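Local coordinates for protein peptide ABC transporter permease (Staphylococcus hominis, PDB 6EXS) that probably carries peptides, including a thioalcohol-conjugated dipeptide that is a malodour precursor, across the membrane as a POT-family member of the Major Facilitator Superfamily, at residues F23-E28 with Y155-L160; N131-V136 with A149-F154; G295-S300 with I370-A375. All coordinates share one frame; numbering follows the deposited sequence.

Contact 1 (F23-E28 with Y155-L160); sequences FVEFWE and YMSVNL. With C3H (2-[[(2~{R})-2-azanyl-3-[(3~{S})-3-methyl-1-oxidanyl-hexan-3-yl]sulfanyl-propanoyl]amino]ethanoic acid), chain O; OLC ((2R)-2,3-dihydroxypropyl (9Z)-octadec-9-enoate), chain L.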
loop_
_atom_site.group_PDB
_atom_site.type_symbol
_atom_site.label_atom_id
_atom_site.label_comp_id
_atom_site.label_asym_id
_atom_site.label_seq_id
_atom_site.Cartn_x
_atom_site.Cartn_y
_atom_site.Cartn_z
ATOM N N PHE A 23 5.917 17.758 3.289
ATOM C CA PHE A 23 7.260 17.701 2.685
ATOM C C PHE A 23 7.950 16.385 3.037
ATOM O O PHE A 23 8.573 15.779 2.166
ATOM C CB PHE A 23 8.110 18.891 3.159
ATOM C CG PHE A 23 9.443 19.117 2.470
ATOM C CD1 PHE A 23 10.566 18.377 2.826
ATOM C CD2 PHE A 23 9.595 20.123 1.525
ATOM C CE1 PHE A 23 11.814 18.637 2.242
ATOM C CE2 PHE A 23 10.840 20.380 0.940
ATOM C CZ PHE A 23 11.941 19.638 1.303
ATOM N N VAL A 24 7.840 15.945 4.306
ATOM C CA VAL A 24 8.423 14.691 4.808
ATOM C C VAL A 24 7.772 13.488 4.105
ATOM O O VAL A 24 8.490 12.644 3.564
ATOM C CB VAL A 24 8.336 14.600 6.356
ATOM C CG1 VAL A 24 8.702 13.208 6.862
ATOM C CG2 VAL A 24 9.203 15.661 7.023
ATOM N N GLU A 25 6.421 13.426 4.084
ATOM C CA GLU A 25 5.679 12.343 3.421
ATOM C C GLU A 25 5.951 12.319 1.917
ATOM O O GLU A 25 6.188 11.245 1.370
ATOM C CB GLU A 25 4.173 12.431 3.717
ATOM C CG GLU A 25 3.340 11.279 3.171
ATOM C CD GLU A 25 3.430 9.934 3.866
ATOM O OE1 GLU A 25 2.601 9.058 3.535
ATOM O OE2 GLU A 25 4.290 9.760 4.759
ATOM N N PHE A 26 5.956 13.489 1.256
ATOM C CA PHE A 26 6.254 13.555 -0.181
ATOM C C PHE A 26 7.521 12.781 -0.551
ATOM O O PHE A 26 7.479 11.982 -1.480
ATOM C CB PHE A 26 6.365 15.014 -0.692
ATOM C CG PHE A 26 6.869 15.087 -2.116
ATOM C CD1 PHE A 26 6.001 14.912 -3.188
ATOM C CD2 PHE A 26 8.219 15.281 -2.386
ATOM C CE1 PHE A 26 6.471 14.945 -4.504
ATOM C CE2 PHE A 26 8.688 15.309 -3.705
ATOM C CZ PHE A 26 7.811 15.130 -4.753
ATOM N N TRP A 27 8.643 13.053 0.166
ATOM C CA TRP A 27 9.968 12.495 -0.071
ATOM C C TRP A 27 10.101 11.026 0.312
ATOM O O TRP A 27 10.878 10.312 -0.329
ATOM C CB TRP A 27 11.046 13.358 0.587
ATOM C CG TRP A 27 11.268 14.643 -0.169
ATOM C CD1 TRP A 27 10.929 15.897 0.240
ATOM C CD2 TRP A 27 11.750 14.778 -1.516
ATOM N NE1 TRP A 27 11.204 16.810 -0.746
ATOM C CE2 TRP A 27 11.710 16.152 -1.838
ATOM C CE3 TRP A 27 12.260 13.874 -2.470
ATOM C CZ2 TRP A 27 12.148 16.645 -3.077
ATOM C CZ3 TRP A 27 12.685 14.363 -3.698
ATOM C CH2 TRP A 27 12.636 15.732 -3.987
ATOM N N GLU A 28 9.324 10.556 1.300
ATOM C CA GLU A 28 9.311 9.141 1.664
ATOM C C GLU A 28 8.519 8.364 0.608
ATOM O O GLU A 28 8.932 7.269 0.228
ATOM C CB GLU A 28 8.720 8.923 3.071
ATOM C CG GLU A 28 8.898 7.499 3.590
ATOM C CD GLU A 28 7.855 6.495 3.138
ATOM O OE1 GLU A 28 8.227 5.341 2.824
ATOM O OE2 GLU A 28 6.662 6.867 3.086
ATOM N N TYR A 155 -2.571 13.437 1.822
ATOM C CA TYR A 155 -2.489 12.329 0.882
ATOM C C TYR A 155 -2.148 12.773 -0.552
ATOM O O TYR A 155 -1.830 11.910 -1.374
ATOM C CB TYR A 155 -3.737 11.448 0.954
ATOM C CG TYR A 155 -3.863 10.764 2.296
ATOM C CD1 TYR A 155 -2.926 9.821 2.712
ATOM C CD2 TYR A 155 -4.920 11.051 3.149
ATOM C CE1 TYR A 155 -3.023 9.206 3.963
ATOM C CE2 TYR A 155 -5.028 10.449 4.402
ATOM C CZ TYR A 155 -4.076 9.528 4.808
ATOM O OH TYR A 155 -4.201 8.927 6.040
ATOM N N MET A 156 -2.109 14.103 -0.826
ATOM C CA MET A 156 -1.685 14.653 -2.122
ATOM C C MET A 156 -0.178 14.483 -2.257
ATOM O O MET A 156 0.311 14.266 -3.364
ATOM C CB MET A 156 -2.037 16.132 -2.257
ATOM C CG MET A 156 -3.474 16.379 -2.637
ATOM S SD MET A 156 -3.872 18.144 -2.781
ATOM C CE MET A 156 -2.892 18.587 -4.268
ATOM N N SER A 157 0.557 14.575 -1.125
ATOM C CA SER A 157 2.009 14.382 -1.063
ATOM C C SER A 157 2.366 12.951 -1.465
ATOM O O SER A 157 3.380 12.748 -2.136
ATOM C CB SER A 157 2.548 14.714 0.330
ATOM O OG SER A 157 2.167 13.798 1.348
ATOM N N VAL A 158 1.486 11.977 -1.109
ATOM C CA VAL A 158 1.584 10.541 -1.408
ATOM C C VAL A 158 1.561 10.318 -2.934
ATOM O O VAL A 158 2.529 9.793 -3.488
ATOM C CB VAL A 158 0.488 9.709 -0.651
ATOM C CG1 VAL A 158 0.463 8.254 -1.120
ATOM C CG2 VAL A 158 0.682 9.771 0.864
ATOM N N ASN A 159 0.473 10.756 -3.603
ATOM C CA ASN A 159 0.271 10.641 -5.053
ATOM C C ASN A 159 1.235 11.507 -5.871
ATOM O O ASN A 159 1.606 11.092 -6.976
ATOM C CB ASN A 159 -1.173 10.902 -5.443
ATOM C CG ASN A 159 -2.154 9.950 -4.822
ATOM O OD1 ASN A 159 -3.021 10.348 -4.047
ATOM N ND2 ASN A 159 -2.052 8.674 -5.156
ATOM N N LEU A 160 1.676 12.676 -5.330
ATOM C CA LEU A 160 2.669 13.503 -6.030
ATOM C C LEU A 160 4.026 12.794 -6.050
ATOM O O LEU A 160 4.693 12.788 -7.084
ATOM C CB LEU A 160 2.787 14.921 -5.455
ATOM C CG LEU A 160 1.675 15.899 -5.865
ATOM C CD1 LEU A 160 1.571 17.031 -4.881
ATOM C CD2 LEU A 160 1.883 16.439 -7.288
HETATM O O2 C3H O . -0.035 5.249 -3.135
HETATM C C11 C3H O . -0.779 5.661 -3.951
HETATM O O3 C3H O . -1.980 6.045 -3.691
HETATM C C10 C3H O . -0.482 5.751 -5.419
HETATM N N1 C3H O . 0.463 4.759 -5.871
HETATM C C9 C3H O . 0.076 3.547 -6.230
HETATM O O1 C3H O . -0.660 2.851 -5.547
HETATM C C8 C3H O . 0.547 3.013 -7.543
HETATM N N C3H O . 1.669 3.815 -8.011
HETATM C C7 C3H O . 1.024 1.566 -7.404
HETATM S S C3H O . -0.096 0.258 -7.970
HETATM C C3 C3H O . -0.328 0.311 -9.827
HETATM C C4 C3H O . 1.008 -0.045 -10.427
HETATM C C5 C3H O . -0.865 1.704 -10.181
HETATM C C6 C3H O . -0.932 2.068 -11.647
HETATM O O C3H O . -0.131 3.160 -11.957
HETATM C C2 C3H O . -1.374 -0.706 -10.276
HETATM C C1 C3H O . -2.611 -0.123 -10.937
HETATM C C C3H O . -3.572 -1.202 -11.355
HETATM C C24 OLC L . -4.473 23.825 -0.809
HETATM C C5 OLC L . 3.000 22.181 -4.176
HETATM C C4 OLC L . 1.779 22.482 -3.330
HETATM C C3 OLC L . 1.685 21.624 -2.080
HETATM C C2 OLC L . 0.537 22.005 -1.148
HETATM C C21 OLC L . -2.927 22.549 -2.320
HETATM C C1 OLC L . -0.824 21.624 -1.653
HETATM C C22 OLC L . -4.008 22.463 -1.270
HETATM O O19 OLC L . -1.127 20.526 -2.041
HETATM O O25 OLC L . -5.608 23.716 0.035
HETATM O O23 OLC L . -5.110 21.733 -1.814
HETATM O O20 OLC L . -1.667 22.668 -1.616
#
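S157 OG is hydrogen-bonded to F154 O, three residues back on its own helix, and on the side of E25 it rests against aliphatic chain, 3.3 Å from E25 CG. Its rotamer puts OG between the backbone N and the carbonyl carbon (chi1 69°). The E25 and V158 side chains run next to each other in a common direction, and E25 OE1 lies 3.4 Å from V158 CG2. The other methyl, V158 CG1, is 3.7 Å from O2 of the bound conjugated peptide, so V158 stands between E25 and the ligand carboxylate. N159 reaches the second carboxylate oxygen: N159 ND2 to ligand O3 is 3.0 Å, a weak, bent hydrogen bond. F335 O, Q336 O and N339 N also hydrogen-bond the ligand.

F26 fills the other flank. Its CA-H points at the S157 carbonyl, with F26 CA to S157 O 3.6 Å and 162° at the hydrogen. The F26 and L160 side chains cross at about a right angle, F26 CE1 lying 3.8 Å from L160 CB. The small serine goes with a close approach, F26 CA and S157 CA being 4.4 Å apart. The axes of segments 23-28 and 155-160 come within 7.7 Å; their crossing angle is -27°. E25, E28 and R29 belong to the ExxER signature that POT transporters carry on the first transmembrane helix, probably linked to proton coupling. Helix 16-44 thus lies against helix 147-174, while E25 also touches I132 of helix 110-137 and N159 and L160 reach L344 of helix 338-357.

Contact 2 (N131-V136 with A149-F154); sequences NISNIV and AGFVIF. With OLC ((2R)-2,3-dihydroxypropyl (9Z)-octadec-9-enoate), chain L.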
loop_
_atom_site.group_PDB
_atom_site.type_symbol
_atom_site.label_atom_id
_atom_site.label_comp_id
_atom_site.label_asym_id
_atom_site.label_seq_id
_atom_site.Cartn_x
_atom_site.Cartn_y
_atom_site.Cartn_z
ATOM N N ASN A 131 2.014 6.045 12.070
ATOM C CA ASN A 131 2.360 7.034 13.077
ATOM C C ASN A 131 2.420 8.463 12.568
ATOM O O ASN A 131 1.969 9.351 13.299
ATOM C CB ASN A 131 3.618 6.606 13.796
ATOM C CG ASN A 131 3.278 5.392 14.637
ATOM O OD1 ASN A 131 2.186 5.304 15.226
ATOM N ND2 ASN A 131 4.120 4.383 14.625
ATOM N N ILE A 132 2.870 8.686 11.317
ATOM C CA ILE A 132 2.862 10.018 10.679
ATOM C C ILE A 132 1.398 10.487 10.492
ATOM O O ILE A 132 1.102 11.665 10.714
ATOM C CB ILE A 132 3.707 10.084 9.354
ATOM C CG1 ILE A 132 3.795 11.532 8.802
ATOM C CG2 ILE A 132 3.218 9.098 8.292
ATOM C CD1 ILE A 132 5.088 11.916 8.073
ATOM N N SER A 133 0.491 9.533 10.141
ATOM C CA SER A 133 -0.937 9.747 9.901
ATOM C C SER A 133 -1.619 10.195 11.175
ATOM O O SER A 133 -2.430 11.124 11.158
ATOM C CB SER A 133 -1.581 8.462 9.386
ATOM O OG SER A 133 -2.168 8.664 8.114
ATOM N N ASN A 134 -1.266 9.536 12.283
ATOM C CA ASN A 134 -1.752 9.799 13.618
ATOM C C ASN A 134 -1.394 11.229 14.053
ATOM O O ASN A 134 -2.275 11.954 14.532
ATOM C CB ASN A 134 -1.173 8.763 14.569
ATOM C CG ASN A 134 -1.858 8.722 15.895
ATOM O OD1 ASN A 134 -1.694 9.613 16.727
ATOM N ND2 ASN A 134 -2.652 7.689 16.113
ATOM N N ILE A 135 -0.111 11.639 13.863
ATOM C CA ILE A 135 0.399 12.983 14.200
ATOM C C ILE A 135 -0.421 14.062 13.489
ATOM O O ILE A 135 -0.866 14.998 14.145
ATOM C CB ILE A 135 1.938 13.119 13.971
ATOM C CG1 ILE A 135 2.722 12.223 14.964
ATOM C CG2 ILE A 135 2.397 14.582 14.084
ATOM C CD1 ILE A 135 4.157 11.848 14.517
ATOM N N VAL A 136 -0.665 13.881 12.172
ATOM C CA VAL A 136 -1.462 14.765 11.299
ATOM C C VAL A 136 -2.845 15.066 11.921
ATOM O O VAL A 136 -3.198 16.236 12.080
ATOM C CB VAL A 136 -1.571 14.199 9.856
ATOM C CG1 VAL A 136 -2.617 14.943 9.038
ATOM C CG2 VAL A 136 -0.220 14.223 9.148
ATOM N N ALA A 149 -10.169 17.884 5.422
ATOM C CA ALA A 149 -9.497 18.626 4.351
ATOM C C ALA A 149 -7.990 18.528 4.539
ATOM O O ALA A 149 -7.265 18.504 3.549
ATOM C CB ALA A 149 -9.936 20.086 4.355
ATOM N N GLY A 150 -7.546 18.455 5.798
ATOM C CA GLY A 150 -6.142 18.314 6.166
ATOM C C GLY A 150 -5.535 17.014 5.683
ATOM O O GLY A 150 -4.397 17.002 5.206
ATOM N N PHE A 151 -6.300 15.910 5.780
ATOM C CA PHE A 151 -5.875 14.599 5.296
ATOM C C PHE A 151 -5.905 14.552 3.771
ATOM O O PHE A 151 -4.970 14.037 3.176
ATOM C CB PHE A 151 -6.707 13.475 5.923
ATOM C CG PHE A 151 -6.255 13.074 7.311
ATOM C CD1 PHE A 151 -5.139 12.261 7.492
ATOM C CD2 PHE A 151 -6.978 13.458 8.431
ATOM C CE1 PHE A 151 -4.741 11.867 8.774
ATOM C CE2 PHE A 151 -6.585 13.054 9.711
ATOM C CZ PHE A 151 -5.469 12.263 9.874
ATOM N N VAL A 152 -6.924 15.159 3.130
ATOM C CA VAL A 152 -6.992 15.243 1.665
ATOM C C VAL A 152 -5.681 15.878 1.142
ATOM O O VAL A 152 -5.066 15.321 0.228
ATOM C CB VAL A 152 -8.261 15.991 1.180
ATOM C CG1 VAL A 152 -8.145 16.414 -0.287
ATOM C CG2 VAL A 152 -9.511 15.145 1.403
ATOM N N ILE A 153 -5.222 16.990 1.780
ATOM C CA ILE A 153 -3.947 17.661 1.457
ATOM C C ILE A 153 -2.776 16.697 1.754
ATOM O O ILE A 153 -1.939 16.496 0.885
ATOM C CB ILE A 153 -3.799 19.029 2.194
ATOM C CG1 ILE A 153 -4.856 20.033 1.700
ATOM C CG2 ILE A 153 -2.370 19.607 2.092
ATOM C CD1 ILE A 153 -5.216 21.103 2.704
ATOM N N PHE A 154 -2.737 16.085 2.957
ATOM C CA PHE A 154 -1.656 15.161 3.326
ATOM C C PHE A 154 -1.464 14.020 2.313
ATOM O O PHE A 154 -0.328 13.690 1.969
ATOM C CB PHE A 154 -1.845 14.610 4.757
ATOM C CG PHE A 154 -0.831 13.574 5.189
ATOM C CD1 PHE A 154 0.461 13.943 5.538
ATOM C CD2 PHE A 154 -1.171 12.231 5.250
ATOM C CE1 PHE A 154 1.391 12.984 5.940
ATOM C CE2 PHE A 154 -0.235 11.271 5.644
ATOM C CZ PHE A 154 1.033 11.657 5.998
HETATM C C24 OLC L . -4.473 23.825 -0.809
HETATM C C5 OLC L . 3.000 22.181 -4.176
HETATM C C4 OLC L . 1.779 22.482 -3.330
HETATM C C3 OLC L . 1.685 21.624 -2.080
HETATM C C2 OLC L . 0.537 22.005 -1.148
HETATM C C21 OLC L . -2.927 22.549 -2.320
HETATM C C1 OLC L . -0.824 21.624 -1.653
HETATM C C22 OLC L . -4.008 22.463 -1.270
HETATM O O19 OLC L . -1.127 20.526 -2.041
HETATM O O25 OLC L . -5.608 23.716 0.035
HETATM O O23 OLC L . -5.110 21.733 -1.814
HETATM O O20 OLC L . -1.667 22.668 -1.616
#
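The antiparallel hairpin of consecutive transmembrane helices 110-137 and 147-174, in the N-terminal half of the Major Facilitator fold, is packed near its turn by V136, which sets one methyl on each of two rings, F151 and F154. V136 CG1 lies over a face of F151, offset toward the rim, 4.0 Å from the ring centroid and 20° off the normal. V136 CG2 does the same for F154, at 3.9 Å from that centroid. These are two CH-pi contacts from a single valine, whose CG1 is anti to the backbone N (chi1 168°), leaving CG2 beside that N; this rotation directs CG1 to F151 and CG2 to F154.

F154 points at the opposite helix and is the larger meeting surface. Beyond V136 its tip reaches I132, with F154 CZ 3.9 Å from I132 CG1, and another rim atom, F154 CE2, comes within 4.1 Å of S133 OG. On its flank toward helix 16-44 the ring touches E25, while I132 meets the same glutamate. At this level the segments stand well apart, their axes 11.1 Å from each other with N-to-C directions at 142°, a gap spanned by the long aromatic side chains. I153, on the same helix, brings CG1 and CD1 near the headgroup of a bound monoolein lipid instead.

F151 is met in a second way at its rim: S133 O lies near the ring plane, 3.4 Å from F151 CE1, so the carbonyl oxygen faces the ring edge while V136 covers a face.

Contact 3 (G295-S300 with I370-A375); sequences GMLFWS and IGTLLA. With OLC ((2R)-2,3-dihydroxypropyl (9Z)-octadec-9-enoate), chain F.
F298 begins its contact with helix 364-389 at CB, 4.1 Å from T372 OG1. CG is anti to the backbone N (chi1 176°), and beyond it the ring offers CD1 as its main point of touch: F298 CD1 is 3.5 Å from G371 O, which lies at the ring edge near its plane, and 3.6 Å from A375 CB, which comes obliquely. The next rim atom, CE1, borders both G371 O and A375 CB. The other ortho carbon, F298 CD2, stands 3.7 Å above the plane of the W299 ring, over its centre. The F298 side chain also touches E410 and L413 of helix 396-418, and the F298 side chain is about 7 Å from the bound conjugated peptide.

The two segments belong to transmembrane helices 279-302 and 364-389, in the C-terminal half of the Major Facilitator fold. Segments 295-300 and 370-375 run side by side in the same sense, their axes 8.7 Å apart and crossing at 34°, and F298 CA approaches T372 CA to 4.8 Å. With no side chain at G371 and only a methyl at A375, one turn on, the CD1 side of the ring comes close to the helix backbone.

T372 takes the neighbouring place. Its methyl meets the start of L297, T372 CG2 to L297 CB being 3.6 Å, as the two side chains cross obliquely. Its OG1 lies beside its own backbone N (chi1 -45°), and its single O-H proton must be shared or alternate between F368 O within the helix, the stronger partner, and L294 O of helix 279-302, a polar tie between the two helices. L374, which does not touch segment 295-300, lays CD2 against the acyl chain of a bound monoolein.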
loop_
_atom_site.group_PDB
_atom_site.type_symbol
_atom_site.label_atom_id
_atom_site.label_comp_id
_atom_site.label_asym_id
_atom_site.label_seq_id
_atom_site.Cartn_x
_atom_site.Cartn_y
_atom_site.Cartn_z
ATOM N N GLY A 295 -13.253 -5.371 -1.118
ATOM C CA GLY A 295 -12.009 -4.611 -0.968
ATOM C C GLY A 295 -10.772 -5.421 -1.325
ATOM O O GLY A 295 -9.875 -4.921 -2.002
ATOM N N MET A 296 -10.738 -6.692 -0.894
ATOM C CA MET A 296 -9.650 -7.630 -1.158
ATOM C C MET A 296 -9.544 -7.927 -2.667
ATOM O O MET A 296 -8.440 -7.873 -3.217
ATOM C CB MET A 296 -9.860 -8.922 -0.351
ATOM C CG MET A 296 -8.581 -9.610 0.027
ATOM S SD MET A 296 -8.800 -10.948 1.229
ATOM C CE MET A 296 -9.592 -12.196 0.195
ATOM N N LEU A 297 -10.704 -8.204 -3.330
ATOM C CA LEU A 297 -10.810 -8.476 -4.765
ATOM C C LEU A 297 -10.341 -7.269 -5.579
ATOM O O LEU A 297 -9.735 -7.450 -6.641
ATOM C CB LEU A 297 -12.254 -8.839 -5.175
ATOM C CG LEU A 297 -12.854 -10.176 -4.729
ATOM C CD1 LEU A 297 -14.344 -10.153 -4.898
ATOM C CD2 LEU A 297 -12.256 -11.362 -5.504
ATOM N N PHE A 298 -10.615 -6.039 -5.085
ATOM C CA PHE A 298 -10.180 -4.814 -5.768
ATOM C C PHE A 298 -8.655 -4.661 -5.730
ATOM O O PHE A 298 -8.046 -4.433 -6.780
ATOM C CB PHE A 298 -10.856 -3.542 -5.203
ATOM C CG PHE A 298 -10.287 -2.319 -5.882
ATOM C CD1 PHE A 298 -10.782 -1.893 -7.108
ATOM C CD2 PHE A 298 -9.163 -1.678 -5.369
ATOM C CE1 PHE A 298 -10.190 -0.836 -7.784
ATOM C CE2 PHE A 298 -8.573 -0.622 -6.051
ATOM C CZ PHE A 298 -9.080 -0.222 -7.259
ATOM N N TRP A 299 -8.048 -4.732 -4.514
ATOM C CA TRP A 299 -6.604 -4.576 -4.339
ATOM C C TRP A 299 -5.803 -5.718 -4.934
ATOM O O TRP A 299 -4.650 -5.493 -5.289
ATOM C CB TRP A 299 -6.209 -4.322 -2.878
ATOM C CG TRP A 299 -6.777 -3.059 -2.323
ATOM C CD1 TRP A 299 -7.698 -2.947 -1.323
ATOM C CD2 TRP A 299 -6.527 -1.726 -2.790
ATOM N NE1 TRP A 299 -8.014 -1.627 -1.115
ATOM C CE2 TRP A 299 -7.308 -0.853 -1.999
ATOM C CE3 TRP A 299 -5.669 -1.177 -3.757
ATOM C CZ2 TRP A 299 -7.287 0.536 -2.174
ATOM C CZ3 TRP A 299 -5.649 0.193 -3.936
ATOM C CH2 TRP A 299 -6.457 1.038 -3.158
ATOM N N SER A 300 -6.397 -6.914 -5.096
ATOM C CA SER A 300 -5.685 -8.046 -5.718
ATOM C C SER A 300 -5.334 -7.681 -7.163
ATOM O O SER A 300 -4.163 -7.730 -7.537
ATOM C CB SER A 300 -6.518 -9.327 -5.651
ATOM O OG SER A 300 -5.924 -10.378 -6.396
ATOM N N ILE A 370 -19.121 -1.233 -7.439
ATOM C CA ILE A 370 -18.778 -0.488 -8.654
ATOM C C ILE A 370 -17.261 -0.554 -8.895
ATOM O O ILE A 370 -16.833 -0.837 -10.019
ATOM C CB ILE A 370 -19.298 0.975 -8.601
ATOM C CG1 ILE A 370 -20.831 1.027 -8.656
ATOM C CG2 ILE A 370 -18.691 1.828 -9.723
ATOM C CD1 ILE A 370 -21.452 2.338 -8.021
ATOM N N GLY A 371 -16.484 -0.322 -7.833
ATOM C CA GLY A 371 -15.026 -0.355 -7.856
ATOM C C GLY A 371 -14.445 -1.695 -8.250
ATOM O O GLY A 371 -13.587 -1.751 -9.134
ATOM N N THR A 372 -14.926 -2.785 -7.605
ATOM C CA THR A 372 -14.499 -4.175 -7.841
ATOM C C THR A 372 -14.880 -4.663 -9.238
ATOM O O THR A 372 -14.067 -5.332 -9.878
ATOM C CB THR A 372 -15.042 -5.111 -6.757
ATOM O OG1 THR A 372 -14.847 -4.503 -5.488
ATOM C CG2 THR A 372 -14.359 -6.443 -6.762
ATOM N N LEU A 373 -16.117 -4.341 -9.702
ATOM C CA LEU A 373 -16.596 -4.687 -11.043
ATOM C C LEU A 373 -15.677 -4.037 -12.063
ATOM O O LEU A 373 -15.277 -4.702 -13.017
ATOM C CB LEU A 373 -18.037 -4.195 -11.276
ATOM C CG LEU A 373 -19.180 -5.040 -10.718
ATOM C CD1 LEU A 373 -20.485 -4.276 -10.785
ATOM C CD2 LEU A 373 -19.301 -6.390 -11.435
ATOM N N LEU A 374 -15.301 -2.752 -11.832
ATOM C CA LEU A 374 -14.378 -2.015 -12.700
ATOM C C LEU A 374 -12.965 -2.628 -12.690
ATOM O O LEU A 374 -12.352 -2.749 -13.758
ATOM C CB LEU A 374 -14.369 -0.506 -12.394
ATOM C CG LEU A 374 -15.550 0.307 -12.942
ATOM C CD1 LEU A 374 -15.667 1.634 -12.239
ATOM C CD2 LEU A 374 -15.419 0.548 -14.428
ATOM N N ALA A 375 -12.479 -3.074 -11.505
ATOM C CA ALA A 375 -11.191 -3.766 -11.401
ATOM C C ALA A 375 -11.238 -5.075 -12.236
ATOM O O ALA A 375 -10.317 -5.332 -13.010
ATOM C CB ALA A 375 -10.864 -4.068 -9.956
HETATM C C18 OLC F . -16.520 4.489 -16.184
HETATM C C10 OLC F . -14.576 -4.356 -20.814
HETATM C C9 OLC F . -14.068 -5.050 -21.829
HETATM C C17 OLC F . -17.008 3.198 -16.809
HETATM C C11 OLC F . -15.306 -3.039 -20.873
HETATM C C8 OLC F . -14.080 -4.678 -23.292
HETATM C C24 OLC F . -7.716 -7.791 -34.263
HETATM C C16 OLC F . -15.918 2.402 -17.520
HETATM C C12 OLC F . -14.860 -2.039 -19.810
HETATM C C7 OLC F . -13.258 -5.624 -24.161
HETATM C C15 OLC F . -16.442 1.149 -18.209
HETATM C C13 OLC F . -15.869 -0.930 -19.558
HETATM C C6 OLC F . -13.059 -5.139 -25.587
HETATM C C14 OLC F . -15.366 0.164 -18.634
HETATM C C5 OLC F . -12.375 -6.141 -26.507
HETATM C C4 OLC F . -10.860 -6.021 -26.556
HETATM C C3 OLC F . -10.299 -5.700 -27.935
HETATM C C2 OLC F . -9.881 -6.931 -28.741
HETATM C C21 OLC F . -7.828 -7.582 -31.756
HETATM C C1 OLC F . -9.082 -6.604 -29.972
HETATM C C22 OLC F . -8.482 -8.134 -33.001
HETATM O O19 OLC F . -8.758 -5.494 -30.308
HETATM O O25 OLC F . -6.463 -8.465 -34.328
HETATM O O23 OLC F . -8.640 -9.554 -32.890
HETATM O O20 OLC F . -8.763 -7.714 -30.656
#

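From the N terminus, helix 16-44 carries the first half of contact 1, whose partner lies 127 residues on, in helix 147-174. Contact 2 closes a shorter loop, 13 residues between its ends, nested inside the first; both use helix 147-174, so helices 16-44, 110-137 and 147-174 are joined in the N-terminal half. They meet directly: E25 CB packs on F154 CE1, and Y155 OH lies 2.9 Å from S133 OG, a probable hydrogen bond. Contact 3 follows in series, closing a 70-residue loop between helices 279-302 and 364-389 of the C-terminal half, about 25 Å from either other, centre to centre. Contact 1 holds V158 and N159 of the ligand pocket, which contact 3 approaches.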